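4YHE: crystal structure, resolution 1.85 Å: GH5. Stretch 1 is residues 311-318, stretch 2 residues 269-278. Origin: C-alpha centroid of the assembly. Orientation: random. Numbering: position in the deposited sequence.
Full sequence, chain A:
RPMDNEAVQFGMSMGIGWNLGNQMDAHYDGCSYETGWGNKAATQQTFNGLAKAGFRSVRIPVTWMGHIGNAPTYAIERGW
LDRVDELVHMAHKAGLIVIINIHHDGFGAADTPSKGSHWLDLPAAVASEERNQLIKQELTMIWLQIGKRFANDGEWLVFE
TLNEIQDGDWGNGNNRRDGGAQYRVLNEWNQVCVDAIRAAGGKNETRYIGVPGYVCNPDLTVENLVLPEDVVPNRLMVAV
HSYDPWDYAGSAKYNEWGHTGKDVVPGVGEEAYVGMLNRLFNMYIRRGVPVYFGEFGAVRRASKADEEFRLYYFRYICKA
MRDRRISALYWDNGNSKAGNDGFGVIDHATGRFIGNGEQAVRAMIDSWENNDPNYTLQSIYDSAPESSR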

ATOM      1  N   LEU A 311      -9.561  17.650  -1.043  1.00 16.91           N
ATOM      2  CA  LEU A 311     -10.807  16.894  -1.039  1.00 18.44           C
ATOM      3  C   LEU A 311     -11.263  16.595  -2.459  1.00 17.43           C
ATOM      4  O   LEU A 311     -11.684  15.482  -2.728  1.00 16.31           O
ATOM      5  CB  LEU A 311     -11.911  17.620  -0.253  1.00 18.66           C
ATOM      6  CG  LEU A 311     -11.637  17.953   1.200  1.00 20.81           C
ATOM      7  CD1 LEU A 311     -12.884  18.515   1.899  1.00 21.62           C
ATOM      8  CD2 LEU A 311     -11.190  16.714   1.956  1.00 20.77           C
ATOM      9  N   TYR A 312     -11.142  17.585  -3.348  1.00 17.34           N
ATOM     10  CA  TYR A 312     -11.394  17.417  -4.785  1.00 17.21           C
ATOM     11  C   TYR A 312     -10.520  16.324  -5.361  1.00 16.37           C
ATOM     12  O   TYR A 312     -10.986  15.453  -6.046  1.00 15.62           O
ATOM     13  CB  TYR A 312     -11.177  18.735  -5.556  1.00 17.58           C
ATOM     14  CG  TYR A 312     -11.228  18.569  -7.045  1.00 17.81           C
ATOM     15  CD1 TYR A 312     -12.445  18.296  -7.690  1.00 17.93           C
ATOM     16  CD2 TYR A 312     -10.080  18.679  -7.830  1.00 16.99           C
ATOM     17  CE1 TYR A 312     -12.504  18.115  -9.050  1.00 17.95           C
ATOM     18  CE2 TYR A 312     -10.142  18.530  -9.204  1.00 18.06           C
ATOM     19  CZ  TYR A 312     -11.363  18.244  -9.810  1.00 18.18           C
ATOM     20  OH  TYR A 312     -11.471  18.076 -11.151  1.00 19.79           O
ATOM     21  N   TYR A 313      -9.229  16.363  -5.058  1.00 16.29           N
ATOM     22  CA  TYR A 313      -8.339  15.288  -5.484  1.00 15.33           C
ATOM     23  C   TYR A 313      -8.829  13.903  -5.065  1.00 14.59           C
ATOM     24  O   TYR A 313      -8.903  13.008  -5.893  1.00 14.84           O
ATOM     25  CB  TYR A 313      -6.954  15.617  -4.955  1.00 16.28           C
ATOM     26  CG  TYR A 313      -5.871  14.596  -5.136  1.00 16.66           C
ATOM     27  CD1 TYR A 313      -5.135  14.523  -6.324  1.00 17.94           C
ATOM     28  CD2 TYR A 313      -5.500  13.774  -4.096  1.00 15.81           C
ATOM     29  CE1 TYR A 313      -4.067  13.643  -6.457  1.00 16.69           C
ATOM     30  CE2 TYR A 313      -4.439  12.889  -4.223  1.00 16.02           C
ATOM     31  CZ  TYR A 313      -3.732  12.819  -5.402  1.00 15.95           C
ATOM     32  OH  TYR A 313      -2.682  11.951  -5.511  1.00 14.95           O
ATOM     33  N   PHE A 314      -9.231  13.732  -3.798  1.00 14.99           N
ATOM     34  CA  PHE A 314      -9.716  12.482  -3.328  1.00 14.68           C
ATOM     35  C   PHE A 314     -11.017  12.086  -4.061  1.00 14.22           C
ATOM     36  O   PHE A 314     -11.156  10.976  -4.507  1.00 12.75           O
ATOM     37  CB  PHE A 314      -9.958  12.521  -1.805  1.00 15.45           C
ATOM     38  CG  PHE A 314      -8.682  12.624  -0.945  1.00 14.40           C
ATOM     39  CD1 PHE A 314      -7.478  12.108  -1.358  1.00 16.06           C
ATOM     40  CD2 PHE A 314      -8.737  13.229   0.285  1.00 15.32           C
ATOM     41  CE1 PHE A 314      -6.343  12.205  -0.558  1.00 16.02           C
ATOM     42  CE2 PHE A 314      -7.634  13.306   1.105  1.00 16.08           C
ATOM     43  CZ  PHE A 314      -6.429  12.792   0.681  1.00 15.70           C
ATOM     44  N   ARG A 315     -11.973  12.996  -4.166  1.00 14.82           N
ATOM     45  CA  ARG A 315     -13.200  12.630  -4.842  1.00 16.03           C
ATOM     46  C   ARG A 315     -12.928  12.159  -6.250  1.00 16.00           C
ATOM     47  O   ARG A 315     -13.395  11.110  -6.667  1.00 17.03           O
ATOM     48  CB  ARG A 315     -14.168  13.795  -4.886  1.00 16.83           C
ATOM     49  CG  ARG A 315     -14.736  14.185  -3.556  1.00 18.67           C
ATOM     50  CD  ARG A 315     -16.005  15.032  -3.766  1.00 20.76           C
ATOM     51  NE  ARG A 315     -15.732  16.293  -4.486  1.00 22.90           N
ATOM     52  CZ  ARG A 315     -15.175  17.374  -3.946  1.00 23.11           C
ATOM     53  NH1 ARG A 315     -14.821  17.386  -2.663  1.00 24.80           N
ATOM     54  NH2 ARG A 315     -14.980  18.456  -4.693  1.00 23.30           N
ATOM     55  N   TYR A 316     -12.147  12.929  -6.978  1.00 17.96           N
ATOM     56  CA  TYR A 316     -11.887  12.618  -8.388  1.00 17.87           C
ATOM     57  C   TYR A 316     -11.139  11.285  -8.562  1.00 17.71           C
ATOM     58  O   TYR A 316     -11.583  10.406  -9.302  1.00 15.70           O
ATOM     59  CB  TYR A 316     -11.113  13.757  -9.034  1.00 18.22           C
ATOM     60  CG  TYR A 316     -11.076  13.688 -10.539  1.00 18.80           C
ATOM     61  CD1 TYR A 316     -12.093  14.274 -11.308  1.00 18.45           C
ATOM     62  CD2 TYR A 316     -10.052  13.027 -11.213  1.00 19.33           C
ATOM     63  CE1 TYR A 316     -12.102  14.160 -12.678  1.00 18.06           C
ATOM     64  CE2 TYR A 316     -10.042  12.935 -12.606  1.00 19.23           C
ATOM     65  CZ  TYR A 316     -11.068  13.525 -13.331  1.00 19.09           C
ATOM     66  OH  TYR A 316     -11.080  13.479 -14.703  1.00 20.10           O
ATOM     67  N   ILE A 317      -9.976  11.129  -7.913  1.00 17.12           N
ATOM     68  CA  ILE A 317      -9.197   9.920  -8.141  1.00 16.12           C
ATOM     69  C   ILE A 317      -9.879   8.638  -7.628  1.00 16.49           C
ATOM     70  O   ILE A 317      -9.783   7.591  -8.264  1.00 16.97           O
ATOM     71  CB  ILE A 317      -7.744  10.029  -7.605  1.00 16.44           C
ATOM     72  CG1 ILE A 317      -7.680   9.954  -6.090  1.00 17.05           C
ATOM     73  CG2 ILE A 317      -7.074  11.290  -8.164  1.00 17.53           C
ATOM     74  CD1 ILE A 317      -6.253  10.053  -5.549  1.00 16.77           C
ATOM     75  N   CYS A 318     -10.577   8.734  -6.503  1.00 16.62           N
ATOM     76  CA  CYS A 318     -11.258   7.593  -5.935  1.00 16.54           C
ATOM     77  C   CYS A 318     -12.463   7.181  -6.820  1.00 16.33           C
ATOM     78  O   CYS A 318     -12.790   6.011  -6.901  1.00 14.61           O
ATOM     79  CB  CYS A 318     -11.676   7.880  -4.506  1.00 15.87           C
ATOM     80  SG  CYS A 318     -10.214   8.058  -3.380  1.00 15.96           S
TER
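Stretch 2 (269-278) GEEAYVGMLN

Stretch 2 begins with a single loop residue, Gly-269, at the N-cap position, and is regular helix from Glu-270 to Asn-278, its i to i+4 bonds beginning with Tyr-273 N to Gly-269 O at 3.3 Å. It runs in the same general direction as the helix of stretch 1, with a crossing angle of -34° and axes 10.8 Å apart at closest approach. That spacing is wide, and large side chains fill it: the nearest backbone pairs are Ile-317 CA to Tyr-273 CA at 7.3 Å and Tyr-316 CA to Glu-270 CA at 7.9 Å. Glu-270, Tyr-273 and Leu-277 all point their CA-to-CB bonds toward stretch 1, the familiar three-then-four spacing of one helix face, while Glu-271 points away.

Glu-270 does two jobs with one bent chain. Its chi1 is m, but chi2 stands at 95°, between the usual wells. In this shape Glu-270 CG lies over the face of the Tyr-316 ring, 3.7 Å from its centroid in a CH-pi contact, and the carboxylate continues to Tyr-312, whose OH donates a hydrogen bond to Glu-270 OE2 at 2.7 Å. The acceptor sits at the edge of the Tyr-312 ring, near its plane, where a phenol directs its proton. Tyr-312 starts sideways, yet with chi1 t its hydroxyl end comes nearer. The same oxygen of Glu-270 is also bonded elsewhere in the structure, which helps pay for burying a carboxylate.

Tyr-316, also t, points toward stretch 2 and meets a second residue one turn beyond Glu-270: its CE2 is 3.8 Å from Val-274 CG2. Val-274, sideways with chi1 t, thus packs a methyl against the same ring.

The second cluster is built on Tyr-273. Its chi1 of -159° (t) turns one face of the ring to Ile-317, which takes chi1 p and chi2 t. With this rotamer Ile-317 CG2 stands 3.6 Å from the Tyr-273 ring centroid, almost on the ring normal, while Ile-317 CD1 reaches Tyr-273 OH at 3.6 Å. One branched side chain therefore follows the tyrosine from ring to hydroxyl. Tyr-313, another t tyrosine, comes in obliquely, its OH 3.7 Å from Tyr-273 CE2. A water joins the two phenols, its O 2.8 Å from Tyr-273 OH and 2.8 Å from Tyr-313 OH, to which it donates. Leu-277 closes the contact lightly, its CD1 4.2 Å from Ile-317 O.

The rule here is long side chains across a wide gap: Tyr-312 OH meets Glu-270 OE2, and Tyr-313 OH and Tyr-273 OH share a water.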

ATOM      1  N   GLY A 269      -2.381  16.918 -14.082  1.00 19.63           N
ATOM      2  CA  GLY A 269      -3.637  16.969 -13.384  1.00 19.25           C
ATOM      3  C   GLY A 269      -4.496  15.754 -13.620  1.00 18.73           C
ATOM      4  O   GLY A 269      -4.017  14.656 -13.584  1.00 19.41           O
ATOM      5  N   GLU A 270      -5.789  15.970 -13.860  1.00 18.63           N
ATOM      6  CA  GLU A 270      -6.735  14.882 -13.982  1.00 19.45           C
ATOM      7  C   GLU A 270      -6.419  13.861 -15.058  1.00 19.63           C
ATOM      8  O   GLU A 270      -6.484  12.656 -14.808  1.00 17.13           O
ATOM      9  CB  GLU A 270      -8.150  15.425 -14.232  1.00 19.42           C
ATOM     10  CG  GLU A 270      -8.703  16.258 -13.096  1.00 18.94           C
ATOM     11  CD  GLU A 270      -8.492  17.764 -13.274  1.00 19.32           C
ATOM     12  OE1 GLU A 270      -7.559  18.177 -13.999  1.00 18.55           O
ATOM     13  OE2 GLU A 270      -9.270  18.539 -12.676  1.00 18.30           O
ATOM     14  N   GLU A 271      -6.109  14.343 -16.261  1.00 20.07           N
ATOM     15  CA  GLU A 271      -5.836  13.462 -17.393  1.00 22.69           C
ATOM     16  C   GLU A 271      -4.646  12.535 -17.109  1.00 20.62           C
ATOM     17  O   GLU A 271      -4.671  11.338 -17.409  1.00 19.60           O
ATOM     18  CB  GLU A 271      -5.527  14.272 -18.663  1.00 26.80           C
ATOM     19  CG  GLU A 271      -6.735  14.957 -19.271  1.00 34.16           C
ATOM     20  CD  GLU A 271      -6.414  15.637 -20.606  1.00 43.09           C
ATOM     21  OE1 GLU A 271      -5.232  16.027 -20.828  1.00 47.35           O
ATOM     22  OE2 GLU A 271      -7.357  15.786 -21.430  1.00 49.25           O
ATOM     23  N   ALA A 272      -3.600  13.098 -16.538  1.00 19.18           N
ATOM     24  CA  ALA A 272      -2.434  12.280 -16.186  1.00 18.79           C
ATOM     25  C   ALA A 272      -2.799  11.146 -15.220  1.00 17.03           C
ATOM     26  O   ALA A 272      -2.421  10.008 -15.419  1.00 17.56           O
ATOM     27  CB  ALA A 272      -1.371  13.156 -15.598  1.00 18.40           C
ATOM     28  N   TYR A 273      -3.556  11.468 -14.182  1.00 17.41           N
ATOM     29  CA  TYR A 273      -3.860  10.482 -13.154  1.00 17.22           C
ATOM     30  C   TYR A 273      -4.752   9.389 -13.735  1.00 16.89           C
ATOM     31  O   TYR A 273      -4.505   8.204 -13.546  1.00 16.24           O
ATOM     32  CB  TYR A 273      -4.468  11.149 -11.903  1.00 16.60           C
ATOM     33  CG  TYR A 273      -4.346  10.295 -10.643  1.00 15.35           C
ATOM     34  CD1 TYR A 273      -5.095   9.154 -10.486  1.00 16.24           C
ATOM     35  CD2 TYR A 273      -3.429  10.614  -9.636  1.00 15.71           C
ATOM     36  CE1 TYR A 273      -4.983   8.359  -9.344  1.00 15.68           C
ATOM     37  CE2 TYR A 273      -3.303   9.836  -8.501  1.00 15.39           C
ATOM     38  CZ  TYR A 273      -4.087   8.694  -8.359  1.00 15.76           C
ATOM     39  OH  TYR A 273      -3.957   7.887  -7.233  1.00 17.21           O
ATOM     40  N   VAL A 274      -5.760   9.782 -14.502  1.00 16.81           N
ATOM     41  CA  VAL A 274      -6.597   8.816 -15.188  1.00 17.26           C
ATOM     42  C   VAL A 274      -5.840   7.942 -16.165  1.00 17.08           C
ATOM     43  O   VAL A 274      -6.106   6.723 -16.258  1.00 16.65           O
ATOM     44  CB  VAL A 274      -7.822   9.510 -15.851  1.00 17.71           C
ATOM     45  CG1 VAL A 274      -8.585   8.525 -16.692  1.00 18.39           C
ATOM     46  CG2 VAL A 274      -8.719  10.123 -14.771  1.00 17.48           C
ATOM     47  N   GLY A 275      -4.846   8.524 -16.845  1.00 17.84           N
ATOM     48  CA  GLY A 275      -4.035   7.764 -17.783  1.00 17.53           C
ATOM     49  C   GLY A 275      -3.348   6.612 -17.055  1.00 17.23           C
ATOM     50  O   GLY A 275      -3.313   5.477 -17.531  1.00 16.74           O
ATOM     51  N   MET A 276      -2.796   6.914 -15.877  1.00 17.87           N
ATOM     52  CA  MET A 276      -2.090   5.929 -15.098  1.00 17.34           C
ATOM     53  C   MET A 276      -3.044   4.823 -14.702  1.00 16.34           C
ATOM     54  O   MET A 276      -2.736   3.641 -14.804  1.00 15.49           O
ATOM     55  CB  MET A 276      -1.464   6.584 -13.876  1.00 18.96           C
ATOM     56  CG  MET A 276      -0.762   5.595 -12.972  1.00 20.67           C
ATOM     57  SD  MET A 276      -1.896   4.998 -11.700  1.00 23.63           S
ATOM     58  CE  MET A 276      -1.860   6.475 -10.662  1.00 22.15           C
ATOM     59  N   LEU A 277      -4.240   5.208 -14.295  1.00 15.29           N
ATOM     60  CA  LEU A 277      -5.231   4.216 -13.915  1.00 15.35           C
ATOM     61  C   LEU A 277      -5.632   3.372 -15.102  1.00 15.32           C
ATOM     62  O   LEU A 277      -5.854   2.184 -14.954  1.00 15.38           O
ATOM     63  CB  LEU A 277      -6.457   4.894 -13.288  1.00 15.08           C
ATOM     64  CG  LEU A 277      -6.248   5.639 -11.954  1.00 15.78           C
ATOM     65  CD1 LEU A 277      -7.505   6.401 -11.575  1.00 16.15           C
ATOM     66  CD2 LEU A 277      -5.830   4.683 -10.841  1.00 15.84           C
ATOM     67  N   ASN A 278      -5.762   3.999 -16.277  1.00 16.79           N
ATOM     68  CA  ASN A 278      -6.105   3.272 -17.494  1.00 16.75           C
ATOM     69  C   ASN A 278      -5.106   2.191 -17.838  1.00 17.97           C
ATOM     70  O   ASN A 278      -5.488   1.093 -18.258  1.00 18.51           O
ATOM     71  CB  ASN A 278      -6.267   4.234 -18.668  1.00 17.99           C
ATOM     72  CG  ASN A 278      -7.606   4.956 -18.646  1.00 19.72           C
ATOM     73  OD1 ASN A 278      -8.563   4.464 -18.059  1.00 21.16           O
ATOM     74  ND2 ASN A 278      -7.659   6.159 -19.226  1.00 19.94           N
TER
HETATM   75  O   HOH W   1      -2.962   9.198  -4.990  1.00 18.13           O